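Local structure of EH1AB1 (Metagenome, 6RKY) at residues Y99-G104 with S130-L135; G104-N109 with D230-A235; G172-G177 with L201-T206. The protein is probably a serine ester hydrolase of the alpha/beta-hydrolase fold, caught here with a phosphonate inhibitor bonded to its nucleophile. All blocks are in the same frame, centred on the assembly; numbering follows the deposited sequence.

Interaction 1. Residues Y99-G104 with S130-L135; sequences YYHGGG and SIDYRL. With ZK8 (hexyl-[2-(3-oxidanylpyridin-2-yl)pyridin-3-yl]oxy-phosphinic acid), chain F.
Y99 starts the contact as a strand partner of S130 and I131. Its carbonyl O accepts the I131 N-H at 3.2 Å, and the same oxygen receives a CA-H...O contact from S130 CA. S130 OG lies at the edge of the Y99 ring, near its plane. Y100 turns its ring to the other face of the sheet, where it runs beside I131 and points the same way, CE1 to I131 CG1 being 4.0 Å; helices 143-156 and 176-190 cover that face. H101 begins the loop and makes the main side-chain contact. Its imidazole forms an offset stack with the Y133 ring, centroids 4.3 Å apart and planes at 10°. Both side chains have CG between the backbone N and the carbonyl carbon (chi1 69° and 51°), which brings the rings together. Y133 OH lies over one imidazole face, yet its proton goes to the main chain: it donates to H101 O at 2.7 Å, approaching from above the carbonyl plane, while that oxygen sits at the phenol edge in the ring plane. I131 O and L135 CD2 lie at the imidazole edge. Strand 94-100, parallel to 127-132 and joined to it through helix 114-124, here gives way to the HGGG sequence H101-G104, the oxyanion-hole motif of the hormone-sensitive lipase family of esterases. G102 O holds the imidazole's rotation by accepting H101 ND1 at 3.0 Å, with the oxygen close to the ring plane, and a side chain at G102 would run into the inhibitor. The N-H groups of G103 and G104 then both point to the phosphonyl oxygen O1 of ZK8, G103 N at 2.7 Å, and A176 N is its third donor.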
loop_
_atom_site.group_PDB
_atom_site.type_symbol
_atom_site.label_atom_id
_atom_site.label_comp_id
_atom_site.label_asym_id
_atom_site.label_seq_id
_atom_site.Cartn_x
_atom_site.Cartn_y
_atom_site.Cartn_z
ATOM N N TYR A 99 6.222 18.258 -3.260
ATOM C CA TYR A 99 6.720 17.242 -4.224
ATOM C C TYR A 99 8.043 17.687 -4.824
ATOM O O TYR A 99 8.086 18.775 -5.394
ATOM C CB TYR A 99 5.737 16.984 -5.362
ATOM C CG TYR A 99 6.136 15.837 -6.259
ATOM C CD1 TYR A 99 6.827 16.060 -7.440
ATOM C CD2 TYR A 99 5.840 14.531 -5.918
ATOM C CE1 TYR A 99 7.199 15.012 -8.267
ATOM C CE2 TYR A 99 6.218 13.464 -6.721
ATOM C CZ TYR A 99 6.892 13.707 -7.906
ATOM O OH TYR A 99 7.263 12.673 -8.720
ATOM N N TYR A 100 9.073 16.843 -4.703
ATOM C CA TYR A 100 10.437 17.101 -5.227
ATOM C C TYR A 100 10.681 16.215 -6.461
ATOM O O TYR A 100 10.802 14.981 -6.322
ATOM C CB TYR A 100 11.462 16.852 -4.131
ATOM C CG TYR A 100 11.251 17.625 -2.857
ATOM C CD1 TYR A 100 11.558 18.972 -2.765
ATOM C CD2 TYR A 100 10.779 17.002 -1.720
ATOM C CE1 TYR A 100 11.363 19.678 -1.592
ATOM C CE2 TYR A 100 10.590 17.692 -0.535
ATOM C CZ TYR A 100 10.890 19.032 -0.466
ATOM O OH TYR A 100 10.716 19.697 0.714
ATOM N N HIS A 101 10.731 16.820 -7.650
ATOM C CA HIS A 101 10.925 16.093 -8.932
ATOM C C HIS A 101 12.250 15.327 -8.884
ATOM O O HIS A 101 13.049 15.623 -8.001
ATOM C CB HIS A 101 10.846 17.060 -10.121
ATOM C CG HIS A 101 12.004 18.002 -10.183
ATOM N ND1 HIS A 101 13.187 17.655 -10.783
ATOM C CD2 HIS A 101 12.165 19.254 -9.698
ATOM C CE1 HIS A 101 14.029 18.665 -10.679
ATOM N NE2 HIS A 101 13.429 19.652 -10.003
ATOM N N GLY A 102 12.438 14.360 -9.787
ATOM C CA GLY A 102 13.683 13.589 -9.948
ATOM C C GLY A 102 14.508 14.071 -11.139
ATOM O O GLY A 102 14.046 14.974 -11.862
ATOM N N GLY A 103 15.675 13.449 -11.357
ATOM C CA GLY A 103 16.664 13.788 -12.401
ATOM C C GLY A 103 18.098 13.795 -11.875
ATOM O O GLY A 103 18.933 14.513 -12.452
ATOM N N GLY A 104 18.396 13.040 -10.820
ATOM C CA GLY A 104 19.755 12.917 -10.249
ATOM C C GLY A 104 20.337 14.248 -9.779
ATOM O O GLY A 104 21.561 14.392 -9.841
ATOM N N SER A 130 4.751 21.610 -6.080
ATOM C CA SER A 130 5.992 21.201 -6.789
ATOM C C SER A 130 7.072 22.269 -6.576
ATOM O O SER A 130 6.804 23.439 -6.816
ATOM C CB SER A 130 5.718 20.943 -8.238
ATOM O OG SER A 130 6.758 20.177 -8.799
ATOM N N ILE A 131 8.252 21.861 -6.117
ATOM C CA ILE A 131 9.390 22.749 -5.746
ATOM C C ILE A 131 10.460 22.705 -6.833
ATOM O O ILE A 131 10.822 21.614 -7.296
ATOM C CB ILE A 131 9.968 22.337 -4.385
ATOM C CG1 ILE A 131 8.887 22.377 -3.302
ATOM C CG2 ILE A 131 11.190 23.181 -4.038
ATOM C CD1 ILE A 131 8.139 23.688 -3.228
ATOM N N ASP A 132 11.046 23.878 -7.087
ATOM C CA ASP A 132 12.092 24.045 -8.120
ATOM C C ASP A 132 13.418 24.379 -7.438
ATOM O O ASP A 132 13.753 25.585 -7.296
ATOM C CB ASP A 132 11.641 25.133 -9.075
ATOM C CG ASP A 132 11.918 24.851 -10.543
ATOM O OD1 ASP A 132 12.261 23.693 -10.876
ATOM O OD2 ASP A 132 11.751 25.794 -11.357
ATOM N N TYR A 133 14.128 23.348 -6.999
ATOM C CA TYR A 133 15.378 23.446 -6.205
ATOM C C TYR A 133 16.552 23.678 -7.160
ATOM O O TYR A 133 16.437 23.466 -8.367
ATOM C CB TYR A 133 15.530 22.193 -5.341
ATOM C CG TYR A 133 15.400 20.880 -6.072
ATOM C CD1 TYR A 133 14.188 20.212 -6.161
ATOM C CD2 TYR A 133 16.502 20.299 -6.676
ATOM C CE1 TYR A 133 14.071 19.001 -6.829
ATOM C CE2 TYR A 133 16.413 19.086 -7.338
ATOM C CZ TYR A 133 15.197 18.430 -7.410
ATOM O OH TYR A 133 15.171 17.236 -8.079
ATOM N N ARG A 134 17.672 24.129 -6.608
ATOM C CA ARG A 134 18.915 24.389 -7.376
ATOM C C ARG A 134 19.494 23.054 -7.862
ATOM O O ARG A 134 19.435 22.061 -7.095
ATOM C CB ARG A 134 19.914 25.154 -6.510
ATOM C CG ARG A 134 19.631 26.646 -6.415
ATOM C CD ARG A 134 20.643 27.319 -5.509
ATOM N NE ARG A 134 20.423 26.933 -4.121
ATOM C CZ ARG A 134 21.365 26.847 -3.177
ATOM N NH1 ARG A 134 22.625 27.127 -3.463
ATOM N NH2 ARG A 134 21.036 26.480 -1.948
ATOM N N LEU A 135 20.029 23.034 -9.087
ATOM C CA LEU A 135 20.587 21.814 -9.731
ATOM C C LEU A 135 22.107 21.933 -9.842
ATOM O O LEU A 135 22.623 23.086 -9.901
ATOM C CB LEU A 135 19.962 21.646 -11.115
ATOM C CG LEU A 135 18.432 21.556 -11.121
ATOM C CD1 LEU A 135 17.887 21.701 -12.525
ATOM C CD2 LEU A 135 17.951 20.252 -10.496
HETATM C C10 ZK8 F . 12.303 10.440 -14.204
HETATM C C11 ZK8 F . 12.442 10.473 -12.818
HETATM C C12 ZK8 F . 13.713 10.363 -12.231
HETATM C C13 ZK8 F . 15.707 10.035 -15.382
HETATM C C14 ZK8 F . 17.085 9.750 -15.166
HETATM C C15 ZK8 F . 17.970 9.650 -16.250
HETATM C C16 ZK8 F . 17.514 9.838 -17.567
HETATM C C17 ZK8 F . 16.160 10.121 -17.798
HETATM P P01 ZK8 F . 16.333 10.051 -10.733
HETATM C C01 ZK8 F . 17.596 8.804 -10.520
HETATM C C07 ZK8 F . 14.880 10.201 -13.012
HETATM N N01 ZK8 F . 13.457 10.296 -14.833
HETATM C C02 ZK8 F . 18.926 9.273 -9.942
HETATM C C08 ZK8 F . 14.729 10.166 -14.443
HETATM N N02 ZK8 F . 15.438 10.187 -16.684
HETATM O O02 ZK8 F . 17.631 9.549 -13.870
HETATM C C03 ZK8 F . 19.330 8.542 -8.659
HETATM O O03 ZK8 F . 16.174 10.067 -12.359
HETATM C C04 ZK8 F . 20.823 8.724 -8.363
HETATM C C05 ZK8 F . 21.074 9.806 -7.300
HETATM C C06 ZK8 F . 22.268 10.678 -7.684
HETATM O O1 ZK8 F . 16.647 11.356 -10.052
#

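Interaction 2. Residues G104-N109 with D230-A235; sequences GFVIGN and DWFWEA. With ZK8 (hexyl-[2-(3-oxidanylpyridin-2-yl)pyridin-3-yl]oxy-phosphinic acid), chain F.
Starting at the last of the oxyanion-hole glycines, the loop 104-109 packs through G104, V106 and I107 against helix 226-236, whose position over the active site is consistent with the cap of hormone-sensitive-lipase-like esterases. G104 presents its CA to one face of the F232 ring in a CH-pi contact, 4.1 Å from the centroid and 19° off the normal; a CB on G104 would collide with F232 CG. V106 spreads its branches over three helix residues. CB meets the F232 ring edge at CD1, 3.7 Å away, and CG2, beside the backbone N, touches A235 CB at 3.8 Å. The other branch, CG1, is anti to that N (chi1 172°) and reaches W231 CZ3 at 4.1 Å. I107 crosses F232 at about a right angle, its CG1 4.0 Å from F232 CE1, while its CG2 comes to the W231 edge. The far edge of F232 faces the ligand, with ZK8 C15 in the plane of the ring. Cutting F232 back to an alanine is likely to strip G104 CA of the ring face it rests on, deprive V106 CB and I107 CG1 of their ring contacts, and open a gap beside the inhibitor's hydroxypyridine ring. The indole N-H of W231 is tied to L41 O, I107 also rests on helix 43-55, and the F105 ring stacks on Y236 and touches helices 143-156 and 176-190.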
loop_
_atom_site.group_PDB
_atom_site.type_symbol
_atom_site.label_atom_id
_atom_site.label_comp_id
_atom_site.label_asym_id
_atom_site.label_seq_id
_atom_site.Cartn_x
_atom_site.Cartn_y
_atom_site.Cartn_z
ATOM N N GLY A 104 18.396 13.040 -10.820
ATOM C CA GLY A 104 19.755 12.917 -10.249
ATOM C C GLY A 104 20.337 14.248 -9.779
ATOM O O GLY A 104 21.561 14.392 -9.841
ATOM N N PHE A 105 19.501 15.169 -9.303
ATOM C CA PHE A 105 19.895 16.520 -8.819
ATOM C C PHE A 105 20.548 17.335 -9.947
ATOM O O PHE A 105 21.223 18.320 -9.636
ATOM C CB PHE A 105 20.852 16.419 -7.628
ATOM C CG PHE A 105 20.319 15.615 -6.468
ATOM C CD1 PHE A 105 19.413 16.166 -5.569
ATOM C CD2 PHE A 105 20.727 14.303 -6.275
ATOM C CE1 PHE A 105 18.918 15.412 -4.518
ATOM C CE2 PHE A 105 20.229 13.563 -5.214
ATOM C CZ PHE A 105 19.331 14.122 -4.338
ATOM N N VAL A 106 20.331 16.961 -11.212
ATOM C CA VAL A 106 20.967 17.621 -12.388
ATOM C C VAL A 106 19.911 18.065 -13.406
ATOM O O VAL A 106 19.987 19.213 -13.871
ATOM C CB VAL A 106 21.990 16.687 -13.041
ATOM C CG1 VAL A 106 22.508 17.264 -14.344
ATOM C CG2 VAL A 106 23.137 16.367 -12.091
ATOM N N ILE A 107 19.002 17.168 -13.796
ATOM C CA ILE A 107 17.934 17.449 -14.802
ATOM C C ILE A 107 16.574 17.481 -14.093
ATOM O O ILE A 107 16.545 17.410 -12.845
ATOM C CB ILE A 107 17.986 16.437 -15.968
ATOM C CG1 ILE A 107 17.647 15.010 -15.525
ATOM C CG2 ILE A 107 19.332 16.514 -16.686
ATOM C CD1 ILE A 107 17.445 14.051 -16.688
ATOM N N GLY A 108 15.500 17.637 -14.868
ATOM C CA GLY A 108 14.122 17.764 -14.362
ATOM C C GLY A 108 13.842 19.161 -13.850
ATOM O O GLY A 108 14.802 19.908 -13.574
ATOM N N ASN A 109 12.556 19.485 -13.708
ATOM C CA ASN A 109 12.036 20.794 -13.225
ATOM C C ASN A 109 10.520 20.657 -13.034
ATOM O O ASN A 109 9.985 19.554 -13.259
ATOM C CB ASN A 109 12.421 21.927 -14.184
ATOM C CG ASN A 109 11.920 21.685 -15.590
ATOM O OD1 ASN A 109 10.745 21.387 -15.792
ATOM N ND2 ASN A 109 12.791 21.794 -16.575
ATOM N N ASP A 230 26.676 7.766 -13.210
ATOM C CA ASP A 230 28.051 8.326 -13.099
ATOM C C ASP A 230 28.025 9.786 -13.578
ATOM O O ASP A 230 28.650 10.668 -12.931
ATOM C CB ASP A 230 29.063 7.487 -13.886
ATOM C CG ASP A 230 29.296 6.085 -13.337
ATOM O OD1 ASP A 230 29.799 5.236 -14.102
ATOM O OD2 ASP A 230 28.984 5.838 -12.155
ATOM N N TRP A 231 27.308 10.027 -14.674
ATOM C CA TRP A 231 27.135 11.368 -15.292
ATOM C C TRP A 231 26.487 12.330 -14.283
ATOM O O TRP A 231 27.009 13.456 -14.141
ATOM C CB TRP A 231 26.323 11.220 -16.578
ATOM C CG TRP A 231 26.212 12.440 -17.432
ATOM C CD1 TRP A 231 27.118 12.901 -18.346
ATOM C CD2 TRP A 231 25.073 13.309 -17.528
ATOM N NE1 TRP A 231 26.628 14.009 -18.983
ATOM C CE2 TRP A 231 25.377 14.278 -18.507
ATOM C CE3 TRP A 231 23.839 13.369 -16.874
ATOM C CZ2 TRP A 231 24.486 15.293 -18.841
ATOM C CZ3 TRP A 231 22.957 14.374 -17.205
ATOM C CH2 TRP A 231 23.281 15.326 -18.170
ATOM N N PHE A 232 25.424 11.902 -13.582
ATOM C CA PHE A 232 24.785 12.692 -12.499
ATOM C C PHE A 232 25.787 12.913 -11.364
ATOM O O PHE A 232 25.880 14.036 -10.856
ATOM C CB PHE A 232 23.520 12.027 -11.954
ATOM C CG PHE A 232 22.399 11.908 -12.955
ATOM C CD1 PHE A 232 21.974 13.004 -13.681
ATOM C CD2 PHE A 232 21.761 10.692 -13.160
ATOM C CE1 PHE A 232 20.952 12.886 -14.606
ATOM C CE2 PHE A 232 20.733 10.574 -14.081
ATOM C CZ PHE A 232 20.332 11.672 -14.807
ATOM N N TRP A 233 26.504 11.854 -10.986
ATOM C CA TRP A 233 27.481 11.842 -9.866
ATOM C C TRP A 233 28.627 12.833 -10.139
ATOM O O TRP A 233 28.931 13.647 -9.232
ATOM C CB TRP A 233 27.994 10.419 -9.609
ATOM C CG TRP A 233 28.610 10.294 -8.253
ATOM C CD1 TRP A 233 29.940 10.320 -7.937
ATOM C CD2 TRP A 233 27.894 10.212 -7.008
ATOM N NE1 TRP A 233 30.099 10.240 -6.579
ATOM C CE2 TRP A 233 28.864 10.162 -5.983
ATOM C CE3 TRP A 233 26.535 10.168 -6.666
ATOM C CZ2 TRP A 233 28.508 10.060 -4.639
ATOM C CZ3 TRP A 233 26.182 10.074 -5.336
ATOM C CH2 TRP A 233 27.160 10.009 -4.338
ATOM N N GLU A 234 29.226 12.770 -11.333
ATOM C CA GLU A 234 30.254 13.733 -11.824
ATOM C C GLU A 234 29.839 15.157 -11.417
ATOM O O GLU A 234 30.695 15.890 -10.859
ATOM C CB GLU A 234 30.444 13.616 -13.345
ATOM C CG GLU A 234 31.618 12.723 -13.760
ATOM C CD GLU A 234 31.523 11.982 -15.098
ATOM O OE1 GLU A 234 30.990 12.555 -16.081
ATOM O OE2 GLU A 234 31.989 10.819 -15.157
ATOM N N ALA A 235 28.569 15.514 -11.656
ATOM C CA ALA A 235 28.017 16.881 -11.508
ATOM C C ALA A 235 27.608 17.181 -10.053
ATOM O O ALA A 235 27.808 18.330 -9.588
ATOM C CB ALA A 235 26.842 17.029 -12.434
HETATM C C10 ZK8 F . 12.303 10.440 -14.204
HETATM C C11 ZK8 F . 12.442 10.473 -12.818
HETATM C C12 ZK8 F . 13.713 10.363 -12.231
HETATM C C13 ZK8 F . 15.707 10.035 -15.382
HETATM C C14 ZK8 F . 17.085 9.750 -15.166
HETATM C C15 ZK8 F . 17.970 9.650 -16.250
HETATM C C16 ZK8 F . 17.514 9.838 -17.567
HETATM C C17 ZK8 F . 16.160 10.121 -17.798
HETATM P P01 ZK8 F . 16.333 10.051 -10.733
HETATM C C01 ZK8 F . 17.596 8.804 -10.520
HETATM C C07 ZK8 F . 14.880 10.201 -13.012
HETATM N N01 ZK8 F . 13.457 10.296 -14.833
HETATM C C02 ZK8 F . 18.926 9.273 -9.942
HETATM C C08 ZK8 F . 14.729 10.166 -14.443
HETATM N N02 ZK8 F . 15.438 10.187 -16.684
HETATM O O02 ZK8 F . 17.631 9.549 -13.870
HETATM C C03 ZK8 F . 19.330 8.542 -8.659
HETATM O O03 ZK8 F . 16.174 10.067 -12.359
HETATM C C04 ZK8 F . 20.823 8.724 -8.363
HETATM C C05 ZK8 F . 21.074 9.806 -7.300
HETATM C C06 ZK8 F . 22.268 10.678 -7.684
HETATM O O1 ZK8 F . 16.647 11.356 -10.052
#

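Interaction 3. Residues G172-G177 with L201-T206; sequences GGDSAG and LIYPAT. With ZK8 (hexyl-[2-(3-oxidanylpyridin-2-yl)pyridin-3-yl]oxy-phosphinic acid), chain F.
The Y203 ring meets the segment 172-177 along one edge, where S175 N lies near its plane, 3.7 Å from CD1; D174 CB approaches CE1 obliquely. One face of the phenol is filled by the neighbouring I202, whose CG2 stands over the ring centre. The H300 ring also meets it, the planes at about 45°, and Y203 OH makes a weak hydrogen bond to F303 N. Next to this ring the parallel strands 169-174 and 199-202 finish together. I202 N donates to G173 O at 3.1 Å, and S175 N, two residues on from G173, donates to I202 O at 3.1 Å. D174 and I202 set their side chains on the same face of the sheet, CB to CB 3.9 Å. D174 OD1 turns to Y99 OH in a weak hydrogen bond. The sequence G173-D174-S175-A176-G177 is the GxSxG nucleophile elbow of alpha/beta hydrolases, a sharp turn from strand 169-174 into helix 176-190 with S175 at positive phi (46°). The glycines let the turn close: a CB on G173 would collide with G177 O, and one on G177 would crowd D174 N. At the apex, S175 OG is bonded covalently to ZK8 P01 at 1.6 Å. It stands between its own N and carbonyl carbon (chi1 55°) and also has a weak hydrogen bond with H300 NE2, consistent with a triad of S175, H300 and D270. A weak hydrogen bond from A205 N to S175 O, 3.5 Å long, ties the following loop to the elbow, and A205 CB lies 3.9 Å from C03 of the hexyl chain.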
loop_
_atom_site.group_PDB
_atom_site.type_symbol
_atom_site.label_atom_id
_atom_site.label_comp_id
_atom_site.label_asym_id
_atom_site.label_seq_id
_atom_site.Cartn_x
_atom_site.Cartn_y
_atom_site.Cartn_z
ATOM N N GLY A 172 7.322 14.313 -0.456
ATOM C CA GLY A 172 7.531 13.168 -1.351
ATOM C C GLY A 172 8.305 13.561 -2.592
ATOM O O GLY A 172 8.673 14.734 -2.717
ATOM N N GLY A 173 8.565 12.596 -3.464
ATOM C CA GLY A 173 9.353 12.798 -4.688
ATOM C C GLY A 173 9.681 11.477 -5.340
ATOM O O GLY A 173 9.307 10.439 -4.775
ATOM N N ASP A 174 10.386 11.532 -6.477
ATOM C CA ASP A 174 10.790 10.354 -7.292
ATOM C C ASP A 174 12.303 10.406 -7.569
ATOM O O ASP A 174 12.827 11.489 -7.876
ATOM C CB ASP A 174 9.920 10.304 -8.545
ATOM C CG ASP A 174 10.277 11.398 -9.524
ATOM O OD1 ASP A 174 9.918 12.561 -9.259
ATOM O OD2 ASP A 174 10.945 11.080 -10.525
ATOM N N SER A 175 12.962 9.251 -7.480
ATOM C CA SER A 175 14.464 9.080 -7.486
ATOM C C SER A 175 15.175 10.077 -6.568
ATOM O O SER A 175 15.066 9.947 -5.348
ATOM C CB SER A 175 15.168 8.676 -8.793
ATOM O OG SER A 175 15.019 9.424 -10.004
ATOM N N ALA A 176 15.879 11.053 -7.142
ATOM C CA ALA A 176 16.617 12.104 -6.392
ATOM C C ALA A 176 15.652 12.891 -5.480
ATOM O O ALA A 176 16.025 13.200 -4.334
ATOM C CB ALA A 176 17.329 13.010 -7.366
ATOM N N GLY A 177 14.450 13.203 -5.974
ATOM C CA GLY A 177 13.350 13.797 -5.185
ATOM C C GLY A 177 12.908 12.903 -4.032
ATOM O O GLY A 177 12.541 13.438 -2.974
ATOM N N LEU A 201 7.762 8.077 -1.013
ATOM C CA LEU A 201 9.042 7.766 -1.676
ATOM C C LEU A 201 8.804 6.883 -2.909
ATOM O O LEU A 201 8.601 5.660 -2.758
ATOM C CB LEU A 201 9.962 7.065 -0.680
ATOM C CG LEU A 201 10.098 7.711 0.690
ATOM C CD1 LEU A 201 11.125 6.947 1.531
ATOM C CD2 LEU A 201 10.476 9.192 0.569
ATOM N N ILE A 202 8.855 7.491 -4.094
ATOM C CA ILE A 202 8.701 6.810 -5.411
ATOM C C ILE A 202 10.105 6.441 -5.898
ATOM O O ILE A 202 10.900 7.359 -6.208
ATOM C CB ILE A 202 7.934 7.723 -6.393
ATOM C CG1 ILE A 202 6.664 8.307 -5.768
ATOM C CG2 ILE A 202 7.647 6.995 -7.703
ATOM C CD1 ILE A 202 5.760 7.279 -5.130
ATOM N N TYR A 203 10.408 5.138 -5.893
ATOM C CA TYR A 203 11.712 4.528 -6.283
ATOM C C TYR A 203 12.831 5.486 -5.874
ATOM O O TYR A 203 13.630 5.883 -6.712
ATOM C CB TYR A 203 11.708 4.035 -7.741
ATOM C CG TYR A 203 11.063 4.922 -8.772
ATOM C CD1 TYR A 203 11.570 6.183 -9.032
ATOM C CD2 TYR A 203 9.988 4.480 -9.541
ATOM C CE1 TYR A 203 11.014 6.996 -10.004
ATOM C CE2 TYR A 203 9.417 5.281 -10.515
ATOM C CZ TYR A 203 9.927 6.550 -10.742
ATOM O OH TYR A 203 9.352 7.340 -11.707
ATOM N N PRO A 204 12.949 5.830 -4.562
ATOM C CA PRO A 204 13.992 6.736 -4.075
ATOM C C PRO A 204 15.411 6.152 -4.135
ATOM O O PRO A 204 15.539 4.938 -4.246
ATOM C CB PRO A 204 13.655 6.919 -2.598
ATOM C CG PRO A 204 12.970 5.623 -2.224
ATOM C CD PRO A 204 12.133 5.306 -3.447
ATOM N N ALA A 205 16.416 7.039 -4.054
ATOM C CA ALA A 205 17.864 6.738 -3.939
ATOM C C ALA A 205 18.305 6.978 -2.496
ATOM O O ALA A 205 18.391 8.128 -2.111
ATOM C CB ALA A 205 18.658 7.583 -4.913
ATOM N N THR A 206 18.586 5.922 -1.737
ATOM C CA THR A 206 18.792 5.978 -0.269
ATOM C C THR A 206 20.214 5.547 0.127
ATOM O O THR A 206 20.524 5.631 1.338
ATOM C CB THR A 206 17.741 5.123 0.457
ATOM O OG1 THR A 206 17.939 3.751 0.110
ATOM C CG2 THR A 206 16.313 5.526 0.136
HETATM C C10 ZK8 F . 12.303 10.440 -14.204
HETATM C C11 ZK8 F . 12.442 10.473 -12.818
HETATM C C12 ZK8 F . 13.713 10.363 -12.231
HETATM C C13 ZK8 F . 15.707 10.035 -15.382
HETATM C C14 ZK8 F . 17.085 9.750 -15.166
HETATM C C15 ZK8 F . 17.970 9.650 -16.250
HETATM C C16 ZK8 F . 17.514 9.838 -17.567
HETATM C C17 ZK8 F . 16.160 10.121 -17.798
HETATM P P01 ZK8 F . 16.333 10.051 -10.733
HETATM C C01 ZK8 F . 17.596 8.804 -10.520
HETATM C C07 ZK8 F . 14.880 10.201 -13.012
HETATM N N01 ZK8 F . 13.457 10.296 -14.833
HETATM C C02 ZK8 F . 18.926 9.273 -9.942
HETATM C C08 ZK8 F . 14.729 10.166 -14.443
HETATM N N02 ZK8 F . 15.438 10.187 -16.684
HETATM O O02 ZK8 F . 17.631 9.549 -13.870
HETATM C C03 ZK8 F . 19.330 8.542 -8.659
HETATM O O03 ZK8 F . 16.174 10.067 -12.359
HETATM C C04 ZK8 F . 20.823 8.724 -8.363
HETATM C C05 ZK8 F . 21.074 9.806 -7.300
HETATM C C06 ZK8 F . 22.268 10.678 -7.684
HETATM O O1 ZK8 F . 16.647 11.356 -10.052
#

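From the N terminus, strand 94-100 leads into the HGGG loop, and interaction 1 closes the crossover through helix 114-124 to strand 127-132. Interaction 2 starts at G104, which it shares with interaction 1, and reaches forward to helix 226-236, so the two cross along the chain. Interaction 3 follows interaction 1 in series and is nested inside the long loop closed by interaction 2; it joins strands 169-174 and 199-202 across helix 176-190. The sheet binds interactions 1 and 3 directly, since strands 94-100 and 169-174 are neighbours and Y100 N lies 2.9 Å from G172 O. All three touch ZK8: oxyanion loop, covering helix and nucleophile elbow.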